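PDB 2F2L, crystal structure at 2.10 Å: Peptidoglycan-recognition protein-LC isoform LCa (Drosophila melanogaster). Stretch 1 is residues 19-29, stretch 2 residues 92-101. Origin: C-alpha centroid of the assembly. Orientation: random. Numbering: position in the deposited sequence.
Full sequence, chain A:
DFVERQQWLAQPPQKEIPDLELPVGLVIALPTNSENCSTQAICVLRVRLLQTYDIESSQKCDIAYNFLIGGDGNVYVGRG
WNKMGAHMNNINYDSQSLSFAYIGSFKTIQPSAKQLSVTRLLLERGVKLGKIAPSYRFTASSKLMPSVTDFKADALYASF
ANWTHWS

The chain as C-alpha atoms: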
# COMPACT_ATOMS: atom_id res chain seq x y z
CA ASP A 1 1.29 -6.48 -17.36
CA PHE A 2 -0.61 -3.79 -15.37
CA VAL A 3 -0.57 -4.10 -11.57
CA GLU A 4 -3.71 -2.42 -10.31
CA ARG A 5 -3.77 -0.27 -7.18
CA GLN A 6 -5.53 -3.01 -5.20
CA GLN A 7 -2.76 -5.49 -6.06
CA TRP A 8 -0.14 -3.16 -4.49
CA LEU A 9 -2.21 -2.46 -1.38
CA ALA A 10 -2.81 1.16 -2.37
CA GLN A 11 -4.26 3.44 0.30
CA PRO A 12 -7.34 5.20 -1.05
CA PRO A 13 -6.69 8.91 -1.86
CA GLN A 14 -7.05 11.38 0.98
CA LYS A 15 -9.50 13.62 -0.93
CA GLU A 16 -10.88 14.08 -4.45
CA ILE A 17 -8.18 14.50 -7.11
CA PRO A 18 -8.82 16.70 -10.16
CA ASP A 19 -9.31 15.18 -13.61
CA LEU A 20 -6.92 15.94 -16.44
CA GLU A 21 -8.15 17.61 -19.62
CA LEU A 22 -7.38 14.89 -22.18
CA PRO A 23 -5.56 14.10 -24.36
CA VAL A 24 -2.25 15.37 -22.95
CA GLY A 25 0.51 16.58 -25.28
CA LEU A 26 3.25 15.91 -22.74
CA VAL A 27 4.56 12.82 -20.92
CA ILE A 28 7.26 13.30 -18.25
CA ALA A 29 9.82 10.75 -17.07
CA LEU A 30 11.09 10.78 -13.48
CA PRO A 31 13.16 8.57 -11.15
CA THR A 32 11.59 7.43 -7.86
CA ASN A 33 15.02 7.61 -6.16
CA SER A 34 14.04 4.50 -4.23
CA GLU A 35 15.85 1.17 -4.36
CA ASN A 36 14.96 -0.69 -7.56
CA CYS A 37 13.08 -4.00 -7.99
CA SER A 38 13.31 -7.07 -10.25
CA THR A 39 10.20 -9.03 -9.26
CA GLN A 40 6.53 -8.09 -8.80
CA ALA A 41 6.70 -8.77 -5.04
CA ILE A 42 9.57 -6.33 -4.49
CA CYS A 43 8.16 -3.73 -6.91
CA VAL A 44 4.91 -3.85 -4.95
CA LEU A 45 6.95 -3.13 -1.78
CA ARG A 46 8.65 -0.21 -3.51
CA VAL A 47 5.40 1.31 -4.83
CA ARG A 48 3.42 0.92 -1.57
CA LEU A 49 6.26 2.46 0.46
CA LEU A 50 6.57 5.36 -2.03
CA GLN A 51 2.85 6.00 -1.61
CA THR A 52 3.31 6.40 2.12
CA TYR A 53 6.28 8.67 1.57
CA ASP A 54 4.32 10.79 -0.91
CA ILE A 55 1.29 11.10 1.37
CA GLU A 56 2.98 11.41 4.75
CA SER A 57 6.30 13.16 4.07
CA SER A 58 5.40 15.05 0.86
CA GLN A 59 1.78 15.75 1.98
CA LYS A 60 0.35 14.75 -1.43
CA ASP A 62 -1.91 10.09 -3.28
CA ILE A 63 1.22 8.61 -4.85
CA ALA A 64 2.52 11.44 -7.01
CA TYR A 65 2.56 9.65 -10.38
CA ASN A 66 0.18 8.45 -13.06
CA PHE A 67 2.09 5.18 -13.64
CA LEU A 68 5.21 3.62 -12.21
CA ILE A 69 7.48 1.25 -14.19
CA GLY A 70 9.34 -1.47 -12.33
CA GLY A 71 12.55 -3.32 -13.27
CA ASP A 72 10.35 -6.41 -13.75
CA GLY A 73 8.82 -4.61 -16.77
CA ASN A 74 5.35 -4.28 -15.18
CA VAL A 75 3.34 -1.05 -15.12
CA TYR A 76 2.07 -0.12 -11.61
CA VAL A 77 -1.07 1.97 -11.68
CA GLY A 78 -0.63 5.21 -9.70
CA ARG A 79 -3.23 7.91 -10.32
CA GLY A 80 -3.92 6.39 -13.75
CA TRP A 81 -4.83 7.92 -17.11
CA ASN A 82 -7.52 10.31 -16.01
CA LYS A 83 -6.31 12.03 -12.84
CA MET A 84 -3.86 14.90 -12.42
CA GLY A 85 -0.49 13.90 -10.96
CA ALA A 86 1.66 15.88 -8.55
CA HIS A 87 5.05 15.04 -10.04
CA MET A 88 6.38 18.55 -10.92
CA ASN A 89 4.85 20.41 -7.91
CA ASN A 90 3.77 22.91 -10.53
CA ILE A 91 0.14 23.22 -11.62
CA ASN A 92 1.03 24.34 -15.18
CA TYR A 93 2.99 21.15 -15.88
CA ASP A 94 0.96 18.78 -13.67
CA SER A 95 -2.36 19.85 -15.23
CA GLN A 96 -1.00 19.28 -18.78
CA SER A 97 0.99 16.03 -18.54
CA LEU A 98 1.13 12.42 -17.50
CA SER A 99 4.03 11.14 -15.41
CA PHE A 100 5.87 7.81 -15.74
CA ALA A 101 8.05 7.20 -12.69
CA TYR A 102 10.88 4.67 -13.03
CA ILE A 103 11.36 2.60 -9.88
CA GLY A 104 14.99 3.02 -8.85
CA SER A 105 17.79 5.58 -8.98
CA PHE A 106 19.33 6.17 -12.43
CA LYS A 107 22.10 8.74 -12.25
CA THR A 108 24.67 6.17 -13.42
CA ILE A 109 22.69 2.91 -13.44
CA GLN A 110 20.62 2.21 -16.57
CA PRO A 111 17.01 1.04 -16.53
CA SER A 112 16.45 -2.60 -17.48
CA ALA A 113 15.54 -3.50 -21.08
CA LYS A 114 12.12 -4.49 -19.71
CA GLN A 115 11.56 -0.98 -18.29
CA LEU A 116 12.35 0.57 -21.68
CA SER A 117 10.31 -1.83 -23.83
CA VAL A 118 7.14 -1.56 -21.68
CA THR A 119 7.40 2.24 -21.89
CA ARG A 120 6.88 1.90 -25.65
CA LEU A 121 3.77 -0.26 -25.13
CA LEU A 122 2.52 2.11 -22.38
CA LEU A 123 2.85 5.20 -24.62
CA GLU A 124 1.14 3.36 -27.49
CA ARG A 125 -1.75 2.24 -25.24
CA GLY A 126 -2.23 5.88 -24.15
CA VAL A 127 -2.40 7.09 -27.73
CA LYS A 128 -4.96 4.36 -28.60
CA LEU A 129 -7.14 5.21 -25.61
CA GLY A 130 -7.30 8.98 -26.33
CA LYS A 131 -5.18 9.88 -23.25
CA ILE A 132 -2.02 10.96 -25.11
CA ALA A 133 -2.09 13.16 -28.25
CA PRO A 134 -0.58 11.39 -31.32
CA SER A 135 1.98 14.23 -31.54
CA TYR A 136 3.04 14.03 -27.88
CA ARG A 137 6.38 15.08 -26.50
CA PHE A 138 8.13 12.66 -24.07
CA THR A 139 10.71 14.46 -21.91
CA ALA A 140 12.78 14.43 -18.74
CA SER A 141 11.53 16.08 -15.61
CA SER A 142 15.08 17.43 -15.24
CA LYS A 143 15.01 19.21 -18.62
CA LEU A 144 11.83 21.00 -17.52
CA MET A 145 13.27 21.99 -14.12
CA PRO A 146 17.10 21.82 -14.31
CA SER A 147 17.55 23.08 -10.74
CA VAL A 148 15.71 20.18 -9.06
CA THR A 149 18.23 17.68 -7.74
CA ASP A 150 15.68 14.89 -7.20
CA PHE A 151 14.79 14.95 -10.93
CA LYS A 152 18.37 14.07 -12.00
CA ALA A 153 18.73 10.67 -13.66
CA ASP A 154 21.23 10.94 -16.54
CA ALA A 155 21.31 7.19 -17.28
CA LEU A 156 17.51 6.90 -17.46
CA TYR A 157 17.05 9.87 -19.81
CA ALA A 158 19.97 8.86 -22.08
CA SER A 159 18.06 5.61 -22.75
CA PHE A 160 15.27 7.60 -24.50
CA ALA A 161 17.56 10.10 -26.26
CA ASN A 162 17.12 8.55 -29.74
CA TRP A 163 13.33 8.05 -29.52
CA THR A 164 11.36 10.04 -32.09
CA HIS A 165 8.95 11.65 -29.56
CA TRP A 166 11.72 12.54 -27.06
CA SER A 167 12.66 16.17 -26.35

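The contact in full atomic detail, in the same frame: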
# COMPACT_ATOMS: atom_id res chain seq x y z
N ASP A 19 -9.49 15.84 -12.33
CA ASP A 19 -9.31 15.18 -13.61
C ASP A 19 -8.39 16.00 -14.50
O ASP A 19 -8.42 17.23 -14.49
CB ASP A 19 -10.64 15.05 -14.35
CG ASP A 19 -11.64 14.16 -13.63
OD1 ASP A 19 -11.25 13.13 -13.04
OD2 ASP A 19 -12.84 14.50 -13.70
N LEU A 20 -7.59 15.31 -15.30
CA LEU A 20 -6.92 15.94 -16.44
C LEU A 20 -7.86 16.27 -17.60
O LEU A 20 -8.80 15.52 -17.88
CB LEU A 20 -5.86 14.99 -17.00
CG LEU A 20 -4.58 14.81 -16.22
CD1 LEU A 20 -3.81 13.64 -16.84
CD2 LEU A 20 -3.77 16.08 -16.25
N GLU A 21 -7.60 17.39 -18.28
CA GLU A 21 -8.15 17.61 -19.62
C GLU A 21 -7.36 16.74 -20.59
O GLU A 21 -6.13 16.87 -20.70
CB GLU A 21 -8.02 19.07 -20.05
CG GLU A 21 -8.65 20.08 -19.10
CD GLU A 21 -10.15 19.92 -18.98
OE1 GLU A 21 -10.80 19.67 -20.02
OE2 GLU A 21 -10.67 20.05 -17.84
N LEU A 22 -8.05 15.84 -21.29
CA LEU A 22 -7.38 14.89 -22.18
C LEU A 22 -7.68 15.23 -23.65
O LEU A 22 -8.68 15.85 -23.94
CB LEU A 22 -7.85 13.46 -21.88
CG LEU A 22 -7.63 12.96 -20.45
CD1 LEU A 22 -8.37 11.66 -20.23
CD2 LEU A 22 -6.14 12.78 -20.13
N PRO A 23 -6.81 14.81 -24.58
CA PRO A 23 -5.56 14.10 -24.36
C PRO A 23 -4.46 15.06 -23.94
O PRO A 23 -4.57 16.26 -24.23
CB PRO A 23 -5.24 13.51 -25.74
CG PRO A 23 -5.82 14.47 -26.69
CD PRO A 23 -7.07 15.02 -26.02
N VAL A 24 -3.43 14.56 -23.27
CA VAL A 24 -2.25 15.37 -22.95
C VAL A 24 -1.26 15.36 -24.11
O VAL A 24 -1.15 14.37 -24.85
CB VAL A 24 -1.52 14.94 -21.62
CG1 VAL A 24 -2.49 14.98 -20.43
CG2 VAL A 24 -0.84 13.58 -21.74
N GLY A 25 -0.53 16.46 -24.25
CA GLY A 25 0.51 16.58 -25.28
C GLY A 25 1.90 16.31 -24.73
O GLY A 25 2.89 16.35 -25.47
N LEU A 26 1.97 16.03 -23.43
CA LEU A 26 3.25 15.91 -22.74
C LEU A 26 3.28 14.74 -21.76
O LEU A 26 2.38 14.58 -20.93
CB LEU A 26 3.53 17.21 -21.99
CG LEU A 26 4.85 17.32 -21.24
CD1 LEU A 26 6.02 17.26 -22.19
CD2 LEU A 26 4.88 18.61 -20.44
N VAL A 27 4.32 13.92 -21.86
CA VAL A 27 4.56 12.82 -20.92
C VAL A 27 5.94 13.04 -20.31
O VAL A 27 6.91 13.29 -21.04
CB VAL A 27 4.48 11.44 -21.63
CG1 VAL A 27 4.72 10.30 -20.64
CG2 VAL A 27 3.14 11.29 -22.29
N ILE A 28 6.03 12.96 -18.98
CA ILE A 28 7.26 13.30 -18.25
C ILE A 28 7.84 12.09 -17.52
O ILE A 28 7.12 11.38 -16.77
CB ILE A 28 7.01 14.43 -17.23
CG1 ILE A 28 6.57 15.71 -17.95
CG2 ILE A 28 8.26 14.74 -16.42
CD1 ILE A 28 5.88 16.71 -17.05
N ALA A 29 9.13 11.85 -17.73
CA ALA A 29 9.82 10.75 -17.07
C ALA A 29 10.53 11.25 -15.81
O ALA A 29 11.06 12.35 -15.78
CB ALA A 29 10.79 10.07 -18.01
N ASN A 92 0.95 24.18 -13.72
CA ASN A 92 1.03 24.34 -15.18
C ASN A 92 1.44 23.03 -15.85
O ASN A 92 0.79 22.57 -16.77
CB ASN A 92 2.04 25.43 -15.54
CG ASN A 92 1.60 26.80 -15.09
OD1 ASN A 92 0.40 27.10 -15.04
ND2 ASN A 92 2.56 27.65 -14.75
N TYR A 93 2.52 22.43 -15.37
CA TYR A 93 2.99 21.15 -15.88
C TYR A 93 2.06 19.99 -15.50
O TYR A 93 1.65 19.20 -16.37
CB TYR A 93 4.42 20.86 -15.41
CG TYR A 93 5.47 21.67 -16.15
CD1 TYR A 93 5.56 21.62 -17.54
CD2 TYR A 93 6.38 22.47 -15.46
CE1 TYR A 93 6.52 22.35 -18.23
CE2 TYR A 93 7.36 23.21 -16.15
CZ TYR A 93 7.41 23.14 -17.54
OH TYR A 93 8.37 23.86 -18.25
N ASP A 94 1.75 19.90 -14.21
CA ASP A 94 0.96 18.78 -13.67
C ASP A 94 -0.43 18.69 -14.27
O ASP A 94 -0.95 17.59 -14.46
CB ASP A 94 0.86 18.85 -12.13
CG ASP A 94 2.20 18.59 -11.44
OD1 ASP A 94 3.03 17.83 -11.99
OD2 ASP A 94 2.42 19.15 -10.33
N SER A 95 -1.03 19.84 -14.61
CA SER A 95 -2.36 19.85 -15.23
C SER A 95 -2.34 19.53 -16.75
O SER A 95 -3.40 19.38 -17.37
CB SER A 95 -3.04 21.20 -15.00
OG SER A 95 -2.42 22.21 -15.78
N GLN A 96 -1.15 19.43 -17.33
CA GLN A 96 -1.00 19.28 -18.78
C GLN A 96 -0.06 18.13 -19.17
O GLN A 96 0.49 18.12 -20.27
CB GLN A 96 -0.51 20.59 -19.38
CG GLN A 96 -1.49 21.72 -19.15
CD GLN A 96 -1.05 23.00 -19.78
OE1 GLN A 96 -1.48 23.34 -20.88
NE2 GLN A 96 -0.20 23.76 -19.08
N SER A 97 0.08 17.15 -18.29
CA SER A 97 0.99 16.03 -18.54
C SER A 97 0.54 14.76 -17.84
O SER A 97 -0.37 14.79 -17.01
CB SER A 97 2.42 16.38 -18.10
OG SER A 97 2.50 16.66 -16.70
N LEU A 98 1.16 13.66 -18.24
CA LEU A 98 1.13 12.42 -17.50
C LEU A 98 2.56 12.15 -17.08
O LEU A 98 3.51 12.53 -17.79
CB LEU A 98 0.64 11.27 -18.38
CG LEU A 98 -0.84 11.22 -18.72
CD1 LEU A 98 -1.05 10.26 -19.87
CD2 LEU A 98 -1.73 10.82 -17.51
N SER A 99 2.72 11.50 -15.93
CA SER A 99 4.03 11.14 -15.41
C SER A 99 4.23 9.62 -15.38
O SER A 99 3.34 8.87 -14.97
CB SER A 99 4.25 11.71 -14.02
OG SER A 99 3.24 11.32 -13.10
N PHE A 100 5.41 9.19 -15.85
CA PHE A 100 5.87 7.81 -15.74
C PHE A 100 7.07 7.87 -14.81
O PHE A 100 8.09 8.46 -15.15
CB PHE A 100 6.36 7.21 -17.07
CG PHE A 100 5.31 7.05 -18.14
CD1 PHE A 100 3.97 7.31 -17.91
CD2 PHE A 100 5.69 6.60 -19.40
CE1 PHE A 100 3.03 7.14 -18.93
CE2 PHE A 100 4.76 6.44 -20.40
CZ PHE A 100 3.44 6.70 -20.17
N ALA A 101 6.94 7.26 -13.63
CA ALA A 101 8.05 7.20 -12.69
C ALA A 101 8.75 5.84 -12.84
O ALA A 101 8.10 4.80 -12.91
CB ALA A 101 7.56 7.37 -11.28
O HOH W 1 -4.32 18.37 -19.93
O HOH W 2 -6.00 19.36 -16.86
O HOH W 3 -0.53 18.73 -22.62

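Residues 26-29 and 98-101 run side by side as parallel strands, their N-to-C directions 24° apart and their axes approaching to 4.7 Å. The register pairs Val27 with Leu98, Ile28 with Ser99 and Ala29 with Phe100. In the manner of a parallel ladder, Leu98 and Ile28 link to the partner strand in staggered steps: Leu98 N donates to Leu26 O (3.1 Å), Ile28 N donates to Leu98 O (2.8 Å), and Phe100 N donates to Ile28 O (2.9 Å). Between these rungs, alpha-carbon hydrogens make contacts with the same carbonyls, as in Val27 CA to Leu98 O (3.3 Å) and Ser99 CA to Ile28 O (3.4 Å). The chain turns a corner at Gly25, and direct backbone hydrogen bonding between the stretches does not extend before Leu26.

There, water takes over. One molecule accepts from Gly25 N (2.8 Å) and donates to Gln96 O (2.6 Å), joining two backbone groups that lie too far apart to bond directly. Two more waters both donate to Ser95 O, at 2.9 and 2.6 Å; the first also donates to Glu21 O (2.5 Å), whereas the second accepts from Glu21 N (2.9 Å). The segment before Leu26 is thus tied through solvent to the segment following the helix. That segment is braced internally by Gln96 N to Tyr93 O (3.0 Å), by Gln96 NE2 to Asn92 O (2.8 Å) and by Ser97 OG to Tyr93 O (2.7 Å).

Side chains alternate along each strand, and paired residues share a face. Val27, Ala29, Leu98 and Phe100 share one face of the sheet, while Ile28 and Ser99 occupy the other. On the first face, Val27 CG1 sits 3.7 Å from the centroid of the Phe100 ring and only 7° off its normal, a CH-pi contact that sets an aliphatic methyl squarely over the aromatic face. Leu98, with the largest area covered by the opposing stretch, is met by two side chains from the segment before the corner: Leu20 CD1 approaches Leu98 CD2 at 3.6 Å, and Val24 CG2 lies 3.8 Å from Leu98 CD1. Both contacts are apolar and pack methyl groups from before the corner against the two branches of the leucine. Leu20 also reaches the backbone, with its CD2 3.5 Å from Ser95 O.

Ile28 extends its CD1 to within 3.4 Å of Ser97 OG, a van der Waals contact with a hydroxyl already engaged by Tyr93 O. Nearby, Leu26 CD2 meets Tyr93 CD1 at 4.2 Å, approaching the ring obliquely. In all, the two stretches bury 655 Å² between them, counting both sides.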